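Local coordinates for protein pumilio homolog 23 (PDB 5WZJ) that binds single-stranded RNA sequence-specifically through its pumilio repeats, recognising an 18S rRNA sequence, and probably regulates mRNA translation and stability, at residues A515-L518 with T519-E522; F496-L499 with S500-S504; S453-A456 with E457-T460. One frame throughout, in Å; residues are numbered along the deposited sequence.

Contact 1: residues A515-L518 with T519-E522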
ATOM      1  N   ALA A 515      -7.096  14.109 -26.321  1.00 28.79           N
ATOM      2  CA  ALA A 515      -6.848  13.210 -27.444  1.00 32.87           C
ATOM      3  C   ALA A 515      -7.674  13.542 -28.689  1.00 37.82           C
ATOM      4  O   ALA A 515      -7.565  12.822 -29.691  1.00 36.37           O
ATOM      5  CB  ALA A 515      -7.110  11.763 -27.011  1.00 25.69           C
ATOM      6  N   CYS A 516      -8.463  14.616 -28.669  1.00 27.38           N
ATOM      7  CA  CYS A 516      -9.408  14.939 -29.731  1.00 29.96           C
ATOM      8  C   CYS A 516      -8.886  15.996 -30.691  1.00 31.35           C
ATOM      9  O   CYS A 516      -8.056  16.839 -30.343  1.00 33.16           O
ATOM     10  CB  CYS A 516     -10.721  15.456 -29.146  1.00 30.90           C
ATOM     11  SG  CYS A 516     -11.764  14.179 -28.597  1.00 31.53           S
ATOM     12  N   ASN A 517      -9.442  15.964 -31.900  1.00 30.66           N
ATOM     13  CA  ASN A 517      -9.323  17.030 -32.883  1.00 34.43           C
ATOM     14  C   ASN A 517     -10.253  18.189 -32.506  1.00 28.21           C
ATOM     15  O   ASN A 517     -11.040  18.098 -31.561  1.00 31.37           O
ATOM     16  CB  ASN A 517      -9.653  16.488 -34.278  1.00 36.05           C
ATOM     17  CG  ASN A 517     -11.046  15.833 -34.349  1.00 47.29           C
ATOM     18  OD1 ASN A 517     -12.017  16.329 -33.778  1.00 40.46           O
ATOM     19  ND2 ASN A 517     -11.132  14.701 -35.046  1.00 57.81           N
ATOM     20  N   LEU A 518     -10.190  19.283 -33.277  1.00 26.71           N
ATOM     21  CA  LEU A 518     -10.989  20.470 -32.966  1.00 31.39           C
ATOM     22  C   LEU A 518     -12.479  20.152 -32.917  1.00 32.65           C
ATOM     23  O   LEU A 518     -13.197  20.646 -32.037  1.00 27.26           O
ATOM     24  CB  LEU A 518     -10.729  21.584 -33.987  1.00 32.41           C
ATOM     25  CG  LEU A 518     -11.630  22.827 -33.852  1.00 37.46           C
ATOM     26  CD1 LEU A 518     -11.519  23.448 -32.461  1.00 39.51           C
ATOM     27  CD2 LEU A 518     -11.322  23.867 -34.913  1.00 38.05           C
ATOM     28  N   THR A 519     -12.960  19.329 -33.852  1.00 30.65           N
ATOM     29  CA  THR A 519     -14.389  19.043 -33.927  1.00 29.78           C
ATOM     30  C   THR A 519     -14.897  18.407 -32.643  1.00 26.64           C
ATOM     31  O   THR A 519     -15.929  18.812 -32.103  1.00 24.42           O
ATOM     32  CB  THR A 519     -14.675  18.126 -35.110  1.00 36.67           C
ATOM     33  OG1 THR A 519     -14.258  18.777 -36.312  1.00 46.21           O
ATOM     34  CG2 THR A 519     -16.156  17.816 -35.182  1.00 30.14           C
ATOM     35  N   LEU A 520     -14.185  17.403 -32.136  1.00 22.18           N
ATOM     36  CA  LEU A 520     -14.666  16.744 -30.930  1.00 23.14           C
ATOM     37  C   LEU A 520     -14.370  17.564 -29.676  1.00 21.25           C
ATOM     38  O   LEU A 520     -15.133  17.490 -28.708  1.00 24.06           O
ATOM     39  CB  LEU A 520     -14.073  15.340 -30.836  1.00 23.61           C
ATOM     40  CG  LEU A 520     -14.679  14.393 -31.890  1.00 33.85           C
ATOM     41  CD1 LEU A 520     -13.800  13.160 -32.112  1.00 25.75           C
ATOM     42  CD2 LEU A 520     -16.115  13.993 -31.531  1.00 30.13           C
ATOM     43  N   ARG A 521     -13.293  18.354 -29.676  1.00 22.57           N
ATOM     44  CA  ARG A 521     -13.072  19.279 -28.564  1.00 27.36           C
ATOM     45  C   ARG A 521     -14.226  20.256 -28.426  1.00 26.03           C
ATOM     46  O   ARG A 521     -14.684  20.537 -27.311  1.00 21.71           O
ATOM     47  CB  ARG A 521     -11.765  20.042 -28.755  1.00 23.00           C
ATOM     48  CG  ARG A 521     -10.558  19.193 -28.476  1.00 24.74           C
ATOM     49  CD  ARG A 521      -9.289  20.017 -28.487  1.00 29.04           C
ATOM     50  NE  ARG A 521      -8.132  19.159 -28.304  1.00 28.77           N
ATOM     51  CZ  ARG A 521      -6.906  19.596 -28.050  1.00 34.53           C
ATOM     52  NH1 ARG A 521      -6.670  20.897 -27.945  1.00 39.67           N
ATOM     53  NH2 ARG A 521      -5.917  18.727 -27.898  1.00 29.49           N
ATOM     54  N   GLU A 522     -14.718  20.771 -29.552  1.00 21.57           N
ATOM     55  CA  GLU A 522     -15.859  21.669 -29.519  1.00 24.67           C
ATOM     56  C   GLU A 522     -17.111  20.962 -29.019  1.00 27.64           C
ATOM     57  O   GLU A 522     -17.880  21.531 -28.234  1.00 23.83           O
ATOM     58  CB  GLU A 522     -16.092  22.261 -30.906  1.00 30.25           C
ATOM     59  CG  GLU A 522     -17.193  23.278 -30.913  1.00 36.92           C
ATOM     60  CD  GLU A 522     -17.214  24.121 -32.167  1.00 38.50           C
ATOM     61  OE1 GLU A 522     -16.412  23.858 -33.095  1.00 38.48           O
ATOM     62  OE2 GLU A 522     -18.043  25.055 -32.208  1.00 38.79           O
TER

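Contact 2: residues F496-L499 with S500-S504. With nucleotides of chain B.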
ATOM      1  N   PHE A 496     -20.667  13.632 -22.033  1.00 24.75           N
ATOM      2  CA  PHE A 496     -19.552  14.316 -21.403  1.00 25.64           C
ATOM      3  C   PHE A 496     -20.021  15.214 -20.268  1.00 28.04           C
ATOM      4  O   PHE A 496     -19.290  15.391 -19.286  1.00 31.81           O
ATOM      5  CB  PHE A 496     -18.762  15.104 -22.448  1.00 21.78           C
ATOM      6  CG  PHE A 496     -18.001  14.219 -23.398  1.00 24.35           C
ATOM      7  CD1 PHE A 496     -16.849  13.558 -22.976  1.00 19.82           C
ATOM      8  CD2 PHE A 496     -18.450  14.021 -24.696  1.00 19.13           C
ATOM      9  CE1 PHE A 496     -16.138  12.728 -23.842  1.00 25.82           C
ATOM     10  CE2 PHE A 496     -17.735  13.186 -25.576  1.00 21.63           C
ATOM     11  CZ  PHE A 496     -16.583  12.542 -25.142  1.00 21.16           C
ATOM     12  N   GLY A 497     -21.232  15.768 -20.374  1.00 27.62           N
ATOM     13  CA  GLY A 497     -21.749  16.598 -19.293  1.00 25.45           C
ATOM     14  C   GLY A 497     -21.908  15.817 -18.000  1.00 26.40           C
ATOM     15  O   GLY A 497     -21.414  16.224 -16.946  1.00 31.24           O
ATOM     16  N   GLU A 498     -22.579  14.662 -18.078  1.00 27.37           N
ATOM     17  CA  GLU A 498     -22.762  13.823 -16.898  1.00 33.03           C
ATOM     18  C   GLU A 498     -21.425  13.325 -16.362  1.00 34.67           C
ATOM     19  O   GLU A 498     -21.205  13.307 -15.144  1.00 31.77           O
ATOM     20  CB  GLU A 498     -23.685  12.653 -17.234  1.00 39.48           C
ATOM     21  CG  GLU A 498     -24.076  11.831 -16.023  1.00 51.94           C
ATOM     22  CD  GLU A 498     -24.785  10.542 -16.391  1.00 58.41           C
ATOM     23  OE1 GLU A 498     -25.257  10.424 -17.547  1.00 57.23           O
ATOM     24  OE2 GLU A 498     -24.862   9.647 -15.520  1.00 61.87           O
ATOM     25  N   LEU A 499     -20.506  12.945 -17.258  1.00 26.24           N
ATOM     26  CA  LEU A 499     -19.195  12.474 -16.821  1.00 27.54           C
ATOM     27  C   LEU A 499     -18.432  13.550 -16.060  1.00 28.26           C
ATOM     28  O   LEU A 499     -17.725  13.248 -15.089  1.00 33.02           O
ATOM     29  CB  LEU A 499     -18.377  12.014 -18.025  1.00 33.77           C
ATOM     30  CG  LEU A 499     -18.570  10.592 -18.509  1.00 34.45           C
ATOM     31  CD1 LEU A 499     -17.773  10.407 -19.796  1.00 33.19           C
ATOM     32  CD2 LEU A 499     -18.103   9.633 -17.425  1.00 31.07           C
ATOM     33  N   SER A 500     -18.525  14.808 -16.507  1.00 24.82           N
ATOM     34  CA  SER A 500     -17.762  15.868 -15.856  1.00 27.19           C
ATOM     35  C   SER A 500     -18.191  16.053 -14.409  1.00 26.75           C
ATOM     36  O   SER A 500     -17.382  16.476 -13.570  1.00 30.74           O
ATOM     37  CB  SER A 500     -17.911  17.185 -16.623  1.00 31.13           C
ATOM     38  OG  SER A 500     -19.203  17.742 -16.443  1.00 34.26           O
ATOM     39  N   LEU A 501     -19.448  15.727 -14.098  1.00 32.48           N
ATOM     40  CA  LEU A 501     -19.956  15.854 -12.739  1.00 43.14           C
ATOM     41  C   LEU A 501     -19.437  14.748 -11.824  1.00 50.64           C
ATOM     42  O   LEU A 501     -19.362  14.951 -10.607  1.00 53.37           O
ATOM     43  CB  LEU A 501     -21.483  15.864 -12.762  1.00 38.45           C
ATOM     44  CG  LEU A 501     -22.079  16.896 -13.725  1.00 41.11           C
ATOM     45  CD1 LEU A 501     -23.602  16.846 -13.747  1.00 38.96           C
ATOM     46  CD2 LEU A 501     -21.595  18.293 -13.376  1.00 36.59           C
ATOM     47  N   HIS A 502     -19.082  13.587 -12.380  1.00 53.13           N
ATOM     48  CA  HIS A 502     -18.399  12.546 -11.616  1.00 54.63           C
ATOM     49  C   HIS A 502     -17.002  13.005 -11.214  1.00 51.97           C
ATOM     50  O   HIS A 502     -16.294  13.661 -11.986  1.00 50.74           O
ATOM     51  CB  HIS A 502     -18.274  11.252 -12.430  1.00 64.10           C
ATOM     52  CG  HIS A 502     -19.510  10.403 -12.444  1.00 74.31           C
ATOM     53  ND1 HIS A 502     -20.636  10.736 -13.167  1.00 77.88           N
ATOM     54  CD2 HIS A 502     -19.783   9.217 -11.847  1.00 77.30           C
ATOM     55  CE1 HIS A 502     -21.555   9.800 -13.004  1.00 78.76           C
ATOM     56  NE2 HIS A 502     -21.062   8.868 -12.207  1.00 79.04           N
ATOM     57  N   THR A 503     -16.596  12.636 -10.001  1.00 41.56           N
ATOM     58  CA  THR A 503     -15.232  12.912  -9.564  1.00 37.85           C
ATOM     59  C   THR A 503     -14.219  12.171 -10.432  1.00 36.43           C
ATOM     60  O   THR A 503     -13.207  12.743 -10.860  1.00 32.79           O
ATOM     61  CB  THR A 503     -15.067  12.512  -8.098  1.00 47.87           C
ATOM     62  OG1 THR A 503     -16.245  12.872  -7.362  1.00 51.45           O
ATOM     63  CG2 THR A 503     -13.858  13.199  -7.501  1.00 44.09           C
ATOM     64  N   SER A 504     -14.478  10.887 -10.693  1.00 34.25           N
ATOM     65  CA  SER A 504     -13.589  10.090 -11.534  1.00 29.58           C
ATOM     66  C   SER A 504     -13.775  10.438 -13.006  1.00 29.90           C
ATOM     67  O   SER A 504     -12.795  10.676 -13.723  1.00 26.24           O
ATOM     68  CB  SER A 504     -13.847   8.599 -11.292  1.00 29.52           C
ATOM     69  OG  SER A 504     -13.258   7.794 -12.301  1.00 35.55           O
TER
ATOM     70  P     G B   2      -8.604  12.965  -4.715  1.00 60.20           P
ATOM     71  OP1   G B   2      -8.776  12.534  -3.305  1.00 66.38           O
ATOM     72  OP2   G B   2      -7.256  13.310  -5.231  1.00 58.25           O
ATOM     73  O5'   G B   2      -9.184  11.778  -5.607  1.00 60.45           O
ATOM     74  C5'   G B   2     -10.583  11.551  -5.702  1.00 46.58           C
ATOM     75  C4'   G B   2     -10.882  10.400  -6.631  1.00 42.17           C
ATOM     76  O4'   G B   2     -10.517  10.740  -7.987  1.00 42.54           O
ATOM     77  C3'   G B   2     -10.130   9.111  -6.345  1.00 41.40           C
ATOM     78  O3'   G B   2     -10.811   8.361  -5.353  1.00 45.85           O
ATOM     79  C2'   G B   2     -10.081   8.406  -7.708  1.00 38.44           C
ATOM     80  O2'   G B   2     -11.204   7.549  -7.872  1.00 32.98           O
ATOM     81  C1'   G B   2     -10.200   9.576  -8.703  1.00 35.49           C
ATOM     82  N9    G B   2      -9.000   9.812  -9.529  1.00 35.77           N
ATOM     83  C8    G B   2      -7.760  10.330  -9.214  1.00 34.34           C
ATOM     84  N7    G B   2      -6.954  10.396 -10.251  1.00 31.42           N
ATOM     85  C5    G B   2      -7.714   9.892 -11.308  1.00 32.17           C
ATOM     86  C6    G B   2      -7.409   9.700 -12.684  1.00 27.17           C
ATOM     87  O6    G B   2      -6.356   9.943 -13.276  1.00 27.01           O
ATOM     88  N1    G B   2      -8.484   9.157 -13.388  1.00 19.70           N
ATOM     89  C2    G B   2      -9.698   8.829 -12.845  1.00 24.36           C
ATOM     90  N2    G B   2     -10.614   8.322 -13.675  1.00 19.02           N
ATOM     91  N3    G B   2     -10.005   9.007 -11.568  1.00 29.66           N
ATOM     92  C4    G B   2      -8.972   9.535 -10.873  1.00 30.03           C
TER

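Contact 3: residues S453-A456 with E457-T460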
ATOM      1  N   SER A 453     -15.089  -1.972 -29.752  1.00 17.67           N
ATOM      2  CA  SER A 453     -16.340  -2.510 -30.291  1.00 18.97           C
ATOM      3  C   SER A 453     -17.519  -2.349 -29.353  1.00 21.26           C
ATOM      4  O   SER A 453     -18.657  -2.464 -29.809  1.00 21.41           O
ATOM      5  CB  SER A 453     -16.217  -4.007 -30.599  1.00 21.28           C
ATOM      6  OG  SER A 453     -15.335  -4.219 -31.684  1.00 36.25           O
ATOM      7  N   MET A 454     -17.281  -2.158 -28.055  1.00 20.69           N
ATOM      8  CA  MET A 454     -18.383  -2.103 -27.102  1.00 21.79           C
ATOM      9  C   MET A 454     -19.355  -1.000 -27.501  1.00 23.77           C
ATOM     10  O   MET A 454     -18.951   0.062 -27.982  1.00 19.68           O
ATOM     11  CB  MET A 454     -17.861  -1.864 -25.676  1.00 18.22           C
ATOM     12  CG  MET A 454     -17.189  -3.082 -25.038  1.00 21.44           C
ATOM     13  SD  MET A 454     -16.340  -2.653 -23.495  1.00 26.96           S
ATOM     14  CE  MET A 454     -17.645  -1.856 -22.575  1.00 24.59           C
ATOM     15  N   LYS A 455     -20.646  -1.263 -27.318  1.00 21.56           N
ATOM     16  CA  LYS A 455     -21.634  -0.296 -27.754  1.00 25.15           C
ATOM     17  C   LYS A 455     -21.624   0.909 -26.823  1.00 24.45           C
ATOM     18  O   LYS A 455     -21.129   0.853 -25.690  1.00 23.15           O
ATOM     19  CB  LYS A 455     -23.024  -0.931 -27.816  1.00 32.44           C
ATOM     20  CG  LYS A 455     -23.526  -1.464 -26.488  1.00 36.43           C
ATOM     21  CD  LYS A 455     -24.869  -2.172 -26.667  1.00 45.63           C
ATOM     22  CE  LYS A 455     -25.344  -2.798 -25.368  1.00 51.24           C
ATOM     23  NZ  LYS A 455     -26.664  -3.482 -25.516  1.00 56.28           N
ATOM     24  N   ALA A 456     -22.180   2.015 -27.326  1.00 20.67           N
ATOM     25  CA  ALA A 456     -22.077   3.302 -26.644  1.00 19.92           C
ATOM     26  C   ALA A 456     -22.525   3.213 -25.192  1.00 23.96           C
ATOM     27  O   ALA A 456     -21.858   3.746 -24.296  1.00 25.57           O
ATOM     28  CB  ALA A 456     -22.898   4.361 -27.399  1.00 21.89           C
ATOM     29  N   GLU A 457     -23.628   2.513 -24.923  1.00 23.32           N
ATOM     30  CA  GLU A 457     -24.128   2.516 -23.550  1.00 29.70           C
ATOM     31  C   GLU A 457     -23.189   1.772 -22.603  1.00 23.47           C
ATOM     32  O   GLU A 457     -23.017   2.186 -21.447  1.00 25.51           O
ATOM     33  CB  GLU A 457     -25.541   1.945 -23.493  1.00 36.68           C
ATOM     34  CG  GLU A 457     -25.676   0.524 -23.937  1.00 50.93           C
ATOM     35  CD  GLU A 457     -27.118   0.059 -23.873  1.00 62.12           C
ATOM     36  OE1 GLU A 457     -27.611  -0.191 -22.744  1.00 59.00           O
ATOM     37  OE2 GLU A 457     -27.756  -0.031 -24.952  1.00 62.57           O
ATOM     38  N   TYR A 458     -22.568   0.678 -23.060  1.00 19.78           N
ATOM     39  CA  TYR A 458     -21.594  -0.014 -22.214  1.00 21.41           C
ATOM     40  C   TYR A 458     -20.338   0.833 -21.993  1.00 24.28           C
ATOM     41  O   TYR A 458     -19.798   0.870 -20.880  1.00 20.35           O
ATOM     42  CB  TYR A 458     -21.206  -1.362 -22.827  1.00 23.07           C
ATOM     43  CG  TYR A 458     -22.267  -2.458 -22.778  1.00 28.13           C
ATOM     44  CD1 TYR A 458     -23.454  -2.295 -22.073  1.00 31.28           C
ATOM     45  CD2 TYR A 458     -22.056  -3.670 -23.434  1.00 34.62           C
ATOM     46  CE1 TYR A 458     -24.416  -3.310 -22.037  1.00 34.95           C
ATOM     47  CE2 TYR A 458     -22.995  -4.683 -23.399  1.00 34.98           C
ATOM     48  CZ  TYR A 458     -24.171  -4.501 -22.701  1.00 44.20           C
ATOM     49  OH  TYR A 458     -25.093  -5.524 -22.680  1.00 58.74           O
ATOM     50  N   ILE A 459     -19.853   1.513 -23.043  1.00 23.41           N
ATOM     51  CA  ILE A 459     -18.671   2.364 -22.903  1.00 23.50           C
ATOM     52  C   ILE A 459     -18.951   3.536 -21.965  1.00 21.38           C
ATOM     53  O   ILE A 459     -18.098   3.909 -21.151  1.00 19.39           O
ATOM     54  CB  ILE A 459     -18.184   2.845 -24.287  1.00 26.53           C
ATOM     55  CG1 ILE A 459     -17.569   1.684 -25.070  1.00 38.21           C
ATOM     56  CG2 ILE A 459     -17.148   3.939 -24.143  1.00 33.15           C
ATOM     57  CD1 ILE A 459     -16.988   2.072 -26.450  1.00 41.05           C
ATOM     58  N   THR A 460     -20.137   4.147 -22.060  1.00 20.16           N
ATOM     59  CA  THR A 460     -20.440   5.243 -21.138  1.00 20.93           C
ATOM     60  C   THR A 460     -20.595   4.728 -19.712  1.00 20.53           C
ATOM     61  O   THR A 460     -20.124   5.366 -18.763  1.00 22.37           O
ATOM     62  CB  THR A 460     -21.699   6.003 -21.569  1.00 21.63           C
ATOM     63  OG1 THR A 460     -22.827   5.138 -21.476  1.00 35.87           O
ATOM     64  CG2 THR A 460     -21.571   6.486 -22.990  1.00 20.73           C
TER

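Contact 1: residues A515-L518 with T519-E522
Asn-517 turns its amide oxygen back over the first turn of helix 518-530 and takes the N-H of Leu-520 on OD1 at 2.9 Å. The donor sits almost straight beyond the end of the side-chain C=O (C=O...N angle 173°). A chi1 of 56° folds the short side chain back on its own helix, and OD1 also lies 3.5 Å from Thr-519 CB. This is the classic N-cap: the first turn of a helix has amides with no preceding carbonyl to bind, and asparagine carries an acceptor at just the right length. The regular ladder starts at once, Arg-521 N bonding to Asn-517 O at 2.9 Å and Glu-522 N to Leu-518 O. On another side of the turn Cys-516 lays SG against Leu-520 CB at 3.4 Å, a compact, weakly polar group suited to this buried spot, where Ile-489 and Ile-490 of helix 482-490 also pack. Arg-521 runs extended from CG to NE, its aliphatic part beside Cys-516 CB (CG to CB 3.8 Å). Its NE makes a weak hydrogen bond to Cys-516 O at 3.1 Å, the carbonyl approaching the guanidinium obliquely, while NH1 and NH2 bond to Gln-564 and to the carbonyl of Asp-514, tying the helix start to helix 557-565 and to the end of helix 503-514.

Contact 2: residues F496-L499 with S500-S504
Phe-496 O receives the N-H of Ser-500 at 2.9 Å, an ordinary helical bond of the short helix 496-501, while the phenyl ring packs on Cys-512 and Ile-524 of the two helices that follow. Gly-497 offers its carbonyl to Ser-500 OG, 2.7 Å away. The hydroxyl gets there because a chi1 of 73° bends it back along the helix. Serine suits this buried place, since its small polar group finds an acceptor in its own helix while the side chain touches Val-531, Leu-528 and Leu-535. Without the hydroxyl, as with an alanine here, Gly-497 O would probably be left with just the weak backbone bonds from Ser-500 N and Leu-501 N, and a small gap would open beside it. Glu-498 contributes mostly its carbonyl: His-502 ND1 donates to Glu-498 O at 3.3 Å, nearly straight at 173°, with the oxygen in the ring plane although the donor stands above the carbonyl plane. The ring is poorly ordered, which makes this bond less certain. The carboxylate runs beside the imidazole, and its OE1 forms a salt bridge with Lys-464. Leu-499 faces Val-509, and its carbonyl takes a weak bond from His-502 N. Beyond the turn, near the start of helix 503-514, Ser-504 OG accepts an N-H from N2 of guanine G2 of chain B at 3.0 Å. The bond uses the exocyclic amine of guanine, which adenine lacks at that position, and so probably favours guanine.

Contact 3: residues S453-A456 with E457-T460
The backbone oxygen of Ala-456 receives Thr-460 N at 2.8 Å, the donor lying nearly in line with the carbonyl. Thr-460 CG2 and CB lie beside the same oxygen, while Thr-460 OG1 donates to Glu-457 O at 3.0 Å. One residue earlier Ile-459 N bonds to Lys-455 O at 3.0 Å, so the carbonyls of Lys-455 and Ala-456 open the bonding pattern of helix 456-463, with Lys-455 at its N-cap position.

The Lys-455 side chain lies along this first turn. A chi1 of 61° turns CG inward over the backbone and the chain beyond is fully extended, which carries CE over one face of the Tyr-458 ring, 3.5 Å from its centroid and nearly on the ring normal, a CH-pi contact. NZ lies farther along, 4.4 Å from the centroid and 32° off the normal, making an off-centre cation-pi interaction. Glu-457 runs alongside in the same direction, its CG against Lys-455 CE, and OE2 forms a long salt bridge with Lys-455 NZ at 3.7 Å. Lysine fits here because its long methylene chain can cover an aromatic face while its charged end extends past it. Tyr-458 also stacks on Trp-419.

Met-454 packs against Tyr-458 and Ile-459, crossing the tyrosine side chain at about a right angle. Its chain bends at chi3, setting CE against Tyr-458 CB at 3.6 Å, and its CB meets CG1 of Ile-459, a buried isoleucine that also touches Leu-488 and Leu-492. The helix begins the seventh pumilio repeat. The glutamate and the ring's electrons together probably stabilise the ammonium, and a negative Glu-457 in the first turn would also interact favourably with the positive end of the helix dipole.

How the contacts relate
All three contacts sit in the C-terminal part of the superhelix: contact 3 opens the seventh pumilio repeat, while contacts 2 and 1 both belong to the eighth and follow in that order along the chain. Contact 2 and contact 3 have centres 16 Å apart and nearest atoms about 5 Å apart; contact 1 is 18 Å from contact 2 and 20 Å from contact 3, centre to centre. None touches another. Contact 2 alone reaches the RNA, through the start of helix 503-514; that helix leads on to contact 1, whose nearest atom is about 14 Å from the nucleic acid, against about 11 Å for contact 3.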